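Local coordinates for protein toll (Drosophila melanogaster, PDB 4LXR) that binds the cleaved, active form of the cytokine Spatzle through its leucine-rich-repeat ectodomain and starts Toll signalling in embryonic patterning and antifungal defence, at residues Asp424-Ile432 with Ile458-Lys466; Val612-Ile621 with Leu634-Glu645. One frame throughout, in Å; residues are numbered along the deposited sequence.

Contact 1: Asp424-Ile432 with Ile458-Lys466; sequences DLQQPLLDI and IIFVYNDWK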
loop_
_atom_site.group_PDB
_atom_site.type_symbol
_atom_site.label_atom_id
_atom_site.label_comp_id
_atom_site.label_asym_id
_atom_site.label_seq_id
_atom_site.Cartn_x
_atom_site.Cartn_y
_atom_site.Cartn_z
ATOM N N ASP A 424 7.367 10.824 -21.489
ATOM C CA ASP A 424 8.575 10.220 -22.055
ATOM C C ASP A 424 9.814 11.127 -21.962
ATOM O O ASP A 424 10.925 10.724 -22.325
ATOM C CB ASP A 424 8.328 9.739 -23.500
ATOM C CG ASP A 424 8.077 10.879 -24.476
ATOM O OD1 ASP A 424 7.978 12.050 -24.046
ATOM O OD2 ASP A 424 7.963 10.594 -25.690
ATOM N N LEU A 425 9.607 12.354 -21.490
ATOM C CA LEU A 425 10.655 13.382 -21.426
ATOM C C LEU A 425 11.367 13.620 -22.761
ATOM O O LEU A 425 12.440 14.221 -22.802
ATOM C CB LEU A 425 11.656 13.104 -20.303
ATOM C CG LEU A 425 11.101 13.093 -18.877
ATOM C CD1 LEU A 425 12.240 12.920 -17.880
ATOM C CD2 LEU A 425 10.302 14.368 -18.572
ATOM N N GLN A 426 10.748 13.137 -23.838
ATOM C CA GLN A 426 11.097 13.500 -25.213
ATOM C C GLN A 426 12.580 13.347 -25.510
ATOM O O GLN A 426 13.221 14.283 -25.977
ATOM C CB GLN A 426 10.628 14.933 -25.504
ATOM C CG GLN A 426 9.257 15.254 -24.889
ATOM C CD GLN A 426 8.605 16.489 -25.481
ATOM O OE1 GLN A 426 8.538 16.647 -26.701
ATOM N NE2 GLN A 426 8.119 17.372 -24.619
ATOM N N GLN A 427 13.112 12.159 -25.252
ATOM C CA GLN A 427 14.550 11.949 -25.282
ATOM C C GLN A 427 15.074 11.153 -26.488
ATOM O O GLN A 427 14.689 10.003 -26.687
ATOM C CB GLN A 427 14.981 11.273 -23.989
ATOM C CG GLN A 427 16.480 11.177 -23.841
ATOM C CD GLN A 427 17.151 12.532 -23.812
ATOM O OE1 GLN A 427 16.803 13.393 -23.007
ATOM N NE2 GLN A 427 18.119 12.728 -24.694
ATOM N N PRO A 428 15.961 11.769 -27.293
ATOM C CA PRO A 428 16.566 11.129 -28.471
ATOM C C PRO A 428 17.565 10.022 -28.128
ATOM O O PRO A 428 18.397 10.179 -27.234
ATOM C CB PRO A 428 17.275 12.291 -29.181
ATOM C CG PRO A 428 17.503 13.297 -28.119
ATOM C CD PRO A 428 16.308 13.198 -27.220
ATOM N N LEU A 429 17.481 8.918 -28.866
ATOM C CA LEU A 429 18.174 7.678 -28.527
ATOM C C LEU A 429 19.686 7.802 -28.556
ATOM O O LEU A 429 20.384 7.212 -27.731
ATOM C CB LEU A 429 17.735 6.552 -29.470
ATOM C CG LEU A 429 16.600 5.626 -29.016
ATOM C CD1 LEU A 429 15.405 6.398 -28.450
ATOM C CD2 LEU A 429 16.171 4.744 -30.184
ATOM N N LEU A 430 20.190 8.567 -29.515
ATOM C CA LEU A 430 21.624 8.719 -29.665
ATOM C C LEU A 430 22.242 9.548 -28.540
ATOM O O LEU A 430 23.345 9.254 -28.087
ATOM C CB LEU A 430 21.958 9.308 -31.027
ATOM C CG LEU A 430 23.423 9.135 -31.390
ATOM C CD1 LEU A 430 23.813 7.670 -31.300
ATOM C CD2 LEU A 430 23.675 9.660 -32.774
ATOM N N ASP A 431 21.539 10.587 -28.100
ATOM C CA ASP A 431 21.960 11.351 -26.929
ATOM C C ASP A 431 22.207 10.436 -25.731
ATOM O O ASP A 431 23.194 10.599 -25.013
ATOM C CB ASP A 431 20.920 12.411 -26.564
ATOM C CG ASP A 431 21.042 13.663 -27.410
ATOM O OD1 ASP A 431 20.596 13.639 -28.577
ATOM O OD2 ASP A 431 21.595 14.669 -26.912
ATOM N N ILE A 432 21.311 9.469 -25.536
ATOM C CA ILE A 432 21.450 8.475 -24.469
ATOM C C ILE A 432 22.686 7.582 -24.642
ATOM O O ILE A 432 23.516 7.499 -23.743
ATOM C CB ILE A 432 20.184 7.590 -24.340
ATOM C CG1 ILE A 432 18.982 8.439 -23.917
ATOM C CG2 ILE A 432 20.412 6.458 -23.351
ATOM C CD1 ILE A 432 19.356 9.548 -22.961
ATOM N N ILE A 458 9.568 6.497 -19.631
ATOM C CA ILE A 458 10.946 6.884 -19.432
ATOM C C ILE A 458 11.828 5.775 -20.006
ATOM O O ILE A 458 11.504 4.583 -19.886
ATOM C CB ILE A 458 11.234 7.090 -17.932
ATOM C CG1 ILE A 458 10.260 8.122 -17.340
ATOM C CG2 ILE A 458 12.673 7.491 -17.701
ATOM C CD1 ILE A 458 10.461 9.515 -17.854
ATOM N N ILE A 459 12.919 6.167 -20.659
ATOM C CA ILE A 459 13.849 5.201 -21.233
ATOM C C ILE A 459 15.239 5.321 -20.630
ATOM O O ILE A 459 16.128 4.545 -20.953
ATOM C CB ILE A 459 13.969 5.362 -22.774
ATOM C CG1 ILE A 459 14.478 6.753 -23.133
ATOM C CG2 ILE A 459 12.638 5.121 -23.443
ATOM C CD1 ILE A 459 14.791 6.908 -24.602
ATOM N N PHE A 460 15.428 6.285 -19.743
ATOM C CA PHE A 460 16.779 6.657 -19.345
ATOM C C PHE A 460 16.830 7.149 -17.907
ATOM O O PHE A 460 15.944 7.889 -17.467
ATOM C CB PHE A 460 17.257 7.755 -20.301
ATOM C CG PHE A 460 18.584 8.351 -19.953
ATOM C CD1 PHE A 460 19.749 7.608 -20.073
ATOM C CD2 PHE A 460 18.674 9.680 -19.571
ATOM C CE1 PHE A 460 20.987 8.169 -19.780
ATOM C CE2 PHE A 460 19.900 10.251 -19.278
ATOM C CZ PHE A 460 21.064 9.491 -19.386
ATOM N N VAL A 461 17.872 6.747 -17.183
ATOM C CA VAL A 461 18.137 7.285 -15.852
ATOM C C VAL A 461 18.890 8.612 -15.965
ATOM O O VAL A 461 20.090 8.623 -16.212
ATOM C CB VAL A 461 18.979 6.303 -15.014
ATOM C CG1 VAL A 461 19.244 6.882 -13.655
ATOM C CG2 VAL A 461 18.273 4.956 -14.906
ATOM N N TYR A 462 18.180 9.725 -15.787
ATOM C CA TYR A 462 18.746 11.067 -15.983
ATOM C C TYR A 462 19.844 11.464 -14.999
ATOM O O TYR A 462 19.945 10.911 -13.909
ATOM C CB TYR A 462 17.626 12.127 -15.998
ATOM C CG TYR A 462 16.870 12.136 -17.300
ATOM C CD1 TYR A 462 15.974 11.115 -17.612
ATOM C CD2 TYR A 462 17.073 13.147 -18.236
ATOM C CE1 TYR A 462 15.293 11.106 -18.823
ATOM C CE2 TYR A 462 16.382 13.156 -19.442
ATOM C CZ TYR A 462 15.500 12.130 -19.732
ATOM O OH TYR A 462 14.825 12.134 -20.931
ATOM N N ASN A 463 20.649 12.445 -15.390
ATOM C CA ASN A 463 21.814 12.873 -14.613
ATOM C C ASN A 463 21.482 13.452 -13.241
ATOM O O ASN A 463 22.126 13.115 -12.244
ATOM C CB ASN A 463 22.647 13.885 -15.406
ATOM C CG ASN A 463 23.784 14.473 -14.588
ATOM O OD1 ASN A 463 24.840 13.860 -14.438
ATOM N ND2 ASN A 463 23.571 15.670 -14.051
ATOM N N ASP A 464 20.485 14.330 -13.192
ATOM C CA ASP A 464 20.139 14.983 -11.935
ATOM C C ASP A 464 19.649 13.993 -10.887
ATOM O O ASP A 464 19.850 14.216 -9.695
ATOM C CB ASP A 464 19.113 16.104 -12.143
ATOM C CG ASP A 464 17.931 15.664 -12.981
ATOM O OD1 ASP A 464 18.151 15.083 -14.071
ATOM O OD2 ASP A 464 16.783 15.906 -12.546
ATOM N N TRP A 465 19.022 12.899 -11.325
ATOM C CA TRP A 465 18.490 11.915 -10.377
ATOM C C TRP A 465 19.636 11.237 -9.638
ATOM O O TRP A 465 19.490 10.815 -8.488
ATOM C CB TRP A 465 17.615 10.860 -11.073
ATOM C CG TRP A 465 16.445 11.419 -11.853
ATOM C CD1 TRP A 465 15.929 12.680 -11.772
ATOM C CD2 TRP A 465 15.661 10.728 -12.836
ATOM N NE1 TRP A 465 14.880 12.821 -12.649
ATOM C CE2 TRP A 465 14.694 11.635 -13.312
ATOM C CE3 TRP A 465 15.688 9.434 -13.363
ATOM C CZ2 TRP A 465 13.762 11.289 -14.293
ATOM C CZ3 TRP A 465 14.766 9.092 -14.344
ATOM C CH2 TRP A 465 13.813 10.014 -14.793
ATOM N N LYS A 466 20.784 11.138 -10.302
ATOM C CA LYS A 466 21.938 10.471 -9.712
ATOM C C LYS A 466 22.816 11.446 -8.939
ATOM O O LYS A 466 23.376 11.100 -7.899
ATOM C CB LYS A 466 22.792 9.796 -10.796
ATOM C CG LYS A 466 22.152 8.612 -11.507
ATOM C CD LYS A 466 23.110 8.039 -12.553
ATOM C CE LYS A 466 23.447 9.096 -13.600
ATOM N NZ LYS A 466 24.178 8.575 -14.772
HETATM O O HOH W 1 13.309 9.352 -20.915
#

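Contact 2: Val612-Ile621 with Leu634-Glu645; sequences VRTYDKALVI and LPNLHKNMQLME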
loop_
_atom_site.group_PDB
_atom_site.type_symbol
_atom_site.label_atom_id
_atom_site.label_comp_id
_atom_site.label_asym_id
_atom_site.label_seq_id
_atom_site.Cartn_x
_atom_site.Cartn_y
_atom_site.Cartn_z
ATOM N N VAL A 612 30.340 -18.318 -28.663
ATOM C CA VAL A 612 31.386 -17.772 -27.817
ATOM C C VAL A 612 30.937 -17.831 -26.365
ATOM O O VAL A 612 29.793 -17.500 -26.038
ATOM C CB VAL A 612 31.716 -16.318 -28.211
ATOM C CG1 VAL A 612 32.447 -15.603 -27.096
ATOM C CG2 VAL A 612 32.532 -16.286 -29.488
ATOM N N ARG A 613 31.840 -18.264 -25.499
ATOM C CA ARG A 613 31.568 -18.378 -24.080
ATOM C C ARG A 613 32.463 -17.361 -23.387
ATOM O O ARG A 613 33.678 -17.529 -23.368
ATOM C CB ARG A 613 31.921 -19.792 -23.615
ATOM C CG ARG A 613 31.435 -20.159 -22.231
ATOM C CD ARG A 613 32.222 -21.355 -21.698
ATOM N NE ARG A 613 32.239 -22.476 -22.626
ATOM C CZ ARG A 613 33.337 -23.113 -23.015
ATOM N NH1 ARG A 613 34.522 -22.746 -22.555
ATOM N NH2 ARG A 613 33.252 -24.128 -23.860
ATOM N N THR A 614 31.884 -16.296 -22.838
ATOM C CA THR A 614 32.716 -15.230 -22.281
ATOM C C THR A 614 33.378 -15.589 -20.954
ATOM O O THR A 614 34.422 -15.030 -20.616
ATOM C CB THR A 614 31.950 -13.896 -22.132
ATOM O OG1 THR A 614 30.625 -14.159 -21.663
ATOM C CG2 THR A 614 31.881 -13.170 -23.467
ATOM N N TYR A 615 32.782 -16.514 -20.206
ATOM C CA TYR A 615 33.327 -16.884 -18.904
ATOM C C TYR A 615 34.808 -17.279 -18.980
ATOM O O TYR A 615 35.598 -16.897 -18.119
ATOM C CB TYR A 615 32.506 -17.996 -18.242
ATOM C CG TYR A 615 33.229 -18.666 -17.091
ATOM C CD1 TYR A 615 33.276 -18.071 -15.835
ATOM C CD2 TYR A 615 33.875 -19.884 -17.264
ATOM C CE1 TYR A 615 33.937 -18.664 -14.781
ATOM C CE2 TYR A 615 34.551 -20.492 -16.209
ATOM C CZ TYR A 615 34.577 -19.876 -14.967
ATOM O OH TYR A 615 35.239 -20.471 -13.911
ATOM N N ASP A 616 35.191 -18.030 -20.008
ATOM C CA ASP A 616 36.602 -18.373 -20.179
ATOM C C ASP A 616 37.147 -17.956 -21.542
ATOM O O ASP A 616 38.199 -18.429 -21.965
ATOM C CB ASP A 616 36.857 -19.864 -19.920
ATOM C CG ASP A 616 35.911 -20.763 -20.687
ATOM O OD1 ASP A 616 35.180 -20.262 -21.580
ATOM O OD2 ASP A 616 35.895 -21.974 -20.392
ATOM N N LYS A 617 36.430 -17.061 -22.214
ATOM C CA LYS A 617 36.866 -16.538 -23.508
ATOM C C LYS A 617 37.125 -17.645 -24.523
ATOM O O LYS A 617 38.212 -17.728 -25.106
ATOM C CB LYS A 617 38.107 -15.658 -23.352
ATOM C CG LYS A 617 37.940 -14.519 -22.353
ATOM C CD LYS A 617 39.129 -13.569 -22.409
ATOM C CE LYS A 617 38.945 -12.372 -21.491
ATOM N NZ LYS A 617 40.061 -11.401 -21.648
ATOM N N ALA A 618 36.121 -18.489 -24.730
ATOM C CA ALA A 618 36.254 -19.597 -25.663
ATOM C C ALA A 618 35.357 -19.482 -26.887
ATOM O O ALA A 618 34.148 -19.280 -26.773
ATOM C CB ALA A 618 36.010 -20.921 -24.954
ATOM N N LEU A 619 35.969 -19.608 -28.061
ATOM C CA LEU A 619 35.236 -19.834 -29.297
ATOM C C LEU A 619 35.009 -21.338 -29.460
ATOM O O LEU A 619 35.961 -22.123 -29.541
ATOM C CB LEU A 619 36.018 -19.295 -30.487
ATOM C CG LEU A 619 35.429 -19.648 -31.854
ATOM C CD1 LEU A 619 34.107 -18.902 -32.093
ATOM C CD2 LEU A 619 36.430 -19.382 -32.965
ATOM N N VAL A 620 33.743 -21.735 -29.484
ATOM C CA VAL A 620 33.377 -23.136 -29.564
ATOM C C VAL A 620 32.808 -23.442 -30.937
ATOM O O VAL A 620 31.771 -22.901 -31.319
ATOM C CB VAL A 620 32.330 -23.483 -28.497
ATOM C CG1 VAL A 620 31.867 -24.913 -28.646
ATOM C CG2 VAL A 620 32.892 -23.237 -27.112
ATOM N N ILE A 621 33.493 -24.303 -31.684
ATOM C CA ILE A 621 33.031 -24.715 -33.001
ATOM C C ILE A 621 32.584 -26.171 -33.000
ATOM O O ILE A 621 33.404 -27.081 -32.858
ATOM C CB ILE A 621 34.117 -24.536 -34.058
ATOM C CG1 ILE A 621 34.535 -23.072 -34.147
ATOM C CG2 ILE A 621 33.633 -25.031 -35.413
ATOM C CD1 ILE A 621 35.715 -22.855 -35.061
ATOM N N LEU A 634 37.822 -22.768 -41.176
ATOM C CA LEU A 634 37.539 -22.254 -39.831
ATOM C C LEU A 634 37.681 -20.736 -39.747
ATOM O O LEU A 634 38.504 -20.148 -40.443
ATOM C CB LEU A 634 38.447 -22.931 -38.787
ATOM C CG LEU A 634 38.298 -24.447 -38.639
ATOM C CD1 LEU A 634 39.197 -25.019 -37.516
ATOM C CD2 LEU A 634 36.845 -24.827 -38.405
ATOM N N PRO A 635 36.875 -20.097 -38.884
ATOM C CA PRO A 635 36.992 -18.651 -38.679
ATOM C C PRO A 635 38.227 -18.318 -37.863
ATOM O O PRO A 635 38.647 -19.125 -37.044
ATOM C CB PRO A 635 35.738 -18.311 -37.868
ATOM C CG PRO A 635 35.402 -19.571 -37.149
ATOM C CD PRO A 635 35.786 -20.684 -38.081
ATOM N N ASN A 636 38.802 -17.144 -38.086
ATOM C CA ASN A 636 39.942 -16.691 -37.298
ATOM C C ASN A 636 39.579 -16.432 -35.838
ATOM O O ASN A 636 38.473 -15.986 -35.531
ATOM C CB ASN A 636 40.548 -15.437 -37.925
ATOM C CG ASN A 636 41.783 -15.740 -38.743
ATOM O OD1 ASN A 636 42.887 -15.309 -38.402
ATOM N ND2 ASN A 636 41.613 -16.504 -39.816
ATOM N N LEU A 637 40.516 -16.712 -34.940
ATOM C CA LEU A 637 40.289 -16.489 -33.515
ATOM C C LEU A 637 40.560 -15.036 -33.135
ATOM O O LEU A 637 41.659 -14.525 -33.366
ATOM C CB LEU A 637 41.172 -17.412 -32.678
ATOM C CG LEU A 637 40.872 -17.451 -31.179
ATOM C CD1 LEU A 637 39.437 -17.911 -30.948
ATOM C CD2 LEU A 637 41.865 -18.358 -30.447
ATOM N N HIS A 638 39.558 -14.377 -32.556
ATOM C CA HIS A 638 39.725 -13.004 -32.088
ATOM C C HIS A 638 40.894 -12.931 -31.113
ATOM O O HIS A 638 41.111 -13.847 -30.318
ATOM C CB HIS A 638 38.443 -12.483 -31.436
ATOM C CG HIS A 638 37.316 -12.271 -32.402
ATOM N ND1 HIS A 638 36.102 -11.740 -32.024
ATOM C CD2 HIS A 638 37.223 -12.514 -33.731
ATOM C CE1 HIS A 638 35.308 -11.665 -33.079
ATOM N NE2 HIS A 638 35.964 -12.129 -34.127
ATOM N N LYS A 639 41.655 -11.843 -31.188
ATOM C CA LYS A 639 42.876 -11.706 -30.398
ATOM C C LYS A 639 42.562 -11.533 -28.914
ATOM O O LYS A 639 43.439 -11.667 -28.064
ATOM C CB LYS A 639 43.714 -10.533 -30.913
ATOM C CG LYS A 639 45.216 -10.696 -30.713
ATOM C CD LYS A 639 45.980 -9.591 -31.434
ATOM C CE LYS A 639 47.485 -9.801 -31.361
ATOM N NZ LYS A 639 48.225 -8.755 -32.127
ATOM N N ASN A 640 41.301 -11.235 -28.615
ATOM C CA ASN A 640 40.835 -11.139 -27.239
ATOM C C ASN A 640 40.412 -12.510 -26.708
ATOM O O ASN A 640 40.072 -12.654 -25.532
ATOM C CB ASN A 640 39.666 -10.155 -27.150
ATOM C CG ASN A 640 39.406 -9.677 -25.729
ATOM O OD1 ASN A 640 39.565 -8.493 -25.421
ATOM N ND2 ASN A 640 38.996 -10.596 -24.859
ATOM N N MET A 641 40.430 -13.513 -27.581
ATOM C CA MET A 641 40.030 -14.866 -27.204
ATOM C C MET A 641 41.242 -15.693 -26.816
ATOM O O MET A 641 42.331 -15.488 -27.347
ATOM C CB MET A 641 39.279 -15.541 -28.351
ATOM C CG MET A 641 38.031 -14.790 -28.776
ATOM S SD MET A 641 36.894 -14.619 -27.389
ATOM C CE MET A 641 35.957 -16.136 -27.534
ATOM N N GLN A 642 41.049 -16.632 -25.894
ATOM C CA GLN A 642 42.155 -17.464 -25.414
ATOM C C GLN A 642 42.032 -18.943 -25.800
ATOM O O GLN A 642 43.037 -19.618 -26.016
ATOM C CB GLN A 642 42.296 -17.332 -23.896
ATOM C CG GLN A 642 42.555 -15.909 -23.426
ATOM C CD GLN A 642 42.317 -15.747 -21.943
ATOM O OE1 GLN A 642 41.808 -16.654 -21.281
ATOM N NE2 GLN A 642 42.680 -14.591 -21.412
ATOM N N LEU A 643 40.799 -19.435 -25.884
ATOM C CA LEU A 643 40.537 -20.836 -26.166
ATOM C C LEU A 643 39.711 -21.010 -27.438
ATOM O O LEU A 643 38.829 -20.202 -27.736
ATOM C CB LEU A 643 39.771 -21.454 -25.004
ATOM C CG LEU A 643 40.333 -21.289 -23.594
ATOM C CD1 LEU A 643 39.321 -21.822 -22.588
ATOM C CD2 LEU A 643 41.688 -22.005 -23.436
ATOM N N MET A 644 39.975 -22.089 -28.168
ATOM C CA MET A 644 39.223 -22.405 -29.379
ATOM C C MET A 644 39.022 -23.920 -29.440
ATOM O O MET A 644 39.989 -24.676 -29.625
ATOM C CB MET A 644 39.985 -21.906 -30.604
ATOM C CG MET A 644 39.326 -22.184 -31.940
ATOM S SD MET A 644 40.227 -21.352 -33.263
ATOM C CE MET A 644 39.175 -21.648 -34.684
ATOM N N GLU A 645 37.781 -24.366 -29.258
ATOM C CA GLU A 645 37.494 -25.795 -29.216
ATOM C C GLU A 645 36.910 -26.255 -30.540
ATOM O O GLU A 645 35.898 -25.742 -30.994
ATOM C CB GLU A 645 36.523 -26.137 -28.087
ATOM C CG GLU A 645 36.918 -25.622 -26.724
ATOM C CD GLU A 645 35.953 -26.069 -25.640
ATOM O OE1 GLU A 645 36.205 -25.763 -24.455
ATOM O OE2 GLU A 645 34.944 -26.728 -25.971
#

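Contact 1: Asp424-Ile432 with Ile458-Lys466
Asp424 and Ile458 bring the two backbones together, with CA atoms 4.9 Å apart. From there each segment runs into a short helix, and Ile432 and Phe460 have their CA atoms 7.2 Å apart. No direct hydrogen bond between the segments is clear. The side chains carry the contact. CD1 of Ile432 sits over the centre of the Phe460 ring, 3.4 Å from the centroid and 14° off the normal, a CH-pi contact. CG2 of Ile432 reaches the CD1 side of the same ring. Phe460 CG lies anti to its backbone N (chi1 174°), which turns the ring toward the helix 429-433. Leu425 makes a second CH-pi contact. Its CD1 lies over one face of Tyr462, 4.1 Å from the centroid, while its CG rests 3.8 Å from Ile458 CD1. The other face of Tyr462 takes CD2 of Phe460, so the phenol is held between the two. Gln427 runs past Tyr462 in the opposite direction, bent at chi2. Ile459 CD1 meets Leu429 CD1 at 3.9 Å, and its side chain is near a bound N-acetylglucosamine. One water bridges the backbones. It donates to Asp424 O and accepts from Ile459 N, and it also bonds Tyr462 OH in the ring plane at 3.2 Å. Asp424 OD1 closes an Asx turn with Gln426 N and pairs with Arg400. The contact joins the segments that follow strands 415-417 and 450-452, in LRR 12 and LRR 13. The direct contacts are mainly apolar and CH-pi, so side-chain packing probably dominates. One water gives Asp424 O and Ile459 N a shared partner.

Contact 2: Val612-Ile621 with Leu634-Glu645
The Arg613 guanidinium meets the Glu645 carboxylate at its edge. Asp616 also approaches near the guanidinium plane. The Glu645 carboxylate is turned 55° from that plane. NH2 of Arg613 gives OE1 of Glu645 a long, weak but nearly straight bond of 3.4 Å, at 170°. NH1 of Arg613 lies 2.7 Å from both OD1 and OD2 of Asp616, a salt bridge in which both hydrogen bonds are weak. A bend at chi3 (-52°) brings the guanidinium round to these acids. Glu645 OE2 has a further partner in His647.

Beneath this network, strands 618-622 and 643-647 run parallel. Ala618, Leu619 and Val620 pair with Leu643, Met644 and Glu645. Leu643 O accepts from Leu619 N, Leu619 O from Glu645 N, and Glu645 O from Ile621 N. Lys617 O takes two donors, Gln642 N at 3.1 Å and Leu643 N at 3.2 Å. Arg613 is paired with two successive residues, Lys617 and Ala618, a G1 beta bulge.

Ala618, Val620, Leu643 and Glu645 share one face of the sheet. On the other, Leu619 and Met644 run alongside each other, CD2 near CE. Leu637 CD1 packs on Leu619 CB at 3.7 Å. Ile621 CD1 touches Met644 CE and packs against CG and CD of Pro635, 3.7 Å from CD. Met641, bent at chi2 and chi3, lays its CE on the backbone at Ala618 C and Leu619 N, both 3.5 Å away, with Val612 CG1 beside it.

The hairpin 609-622, in the LRRNT cap region ahead of LRR 16, is thus joined to that repeat by parallel pairing. One face is apolar. The other mixes Ala618, Val620 and Leu643 with Glu645, which, with Asp616 from the turn, meets Arg613. The arginine's positive charge probably offsets the mutual repulsion of the two acids.

Overall arrangement
Both contacts join successive parts of the solenoid, but on different elements. Contact 1 links the segments that follow the strands of LRR 12 and LRR 13. Contact 2 links a cap hairpin to the first strand of the second repeat block. Their centres are 36 Å apart and they do not touch. Each is partly buried. In contact 1 the aromatic side is buried and Leu429 is exposed. In contact 2 the strand residues 618-621 are buried, while Asn640 and Gln642 are exposed. Contact 1 relies on side-chain packing and a bridging water. Contact 2 relies on backbone pairing, with an ionic network on one face.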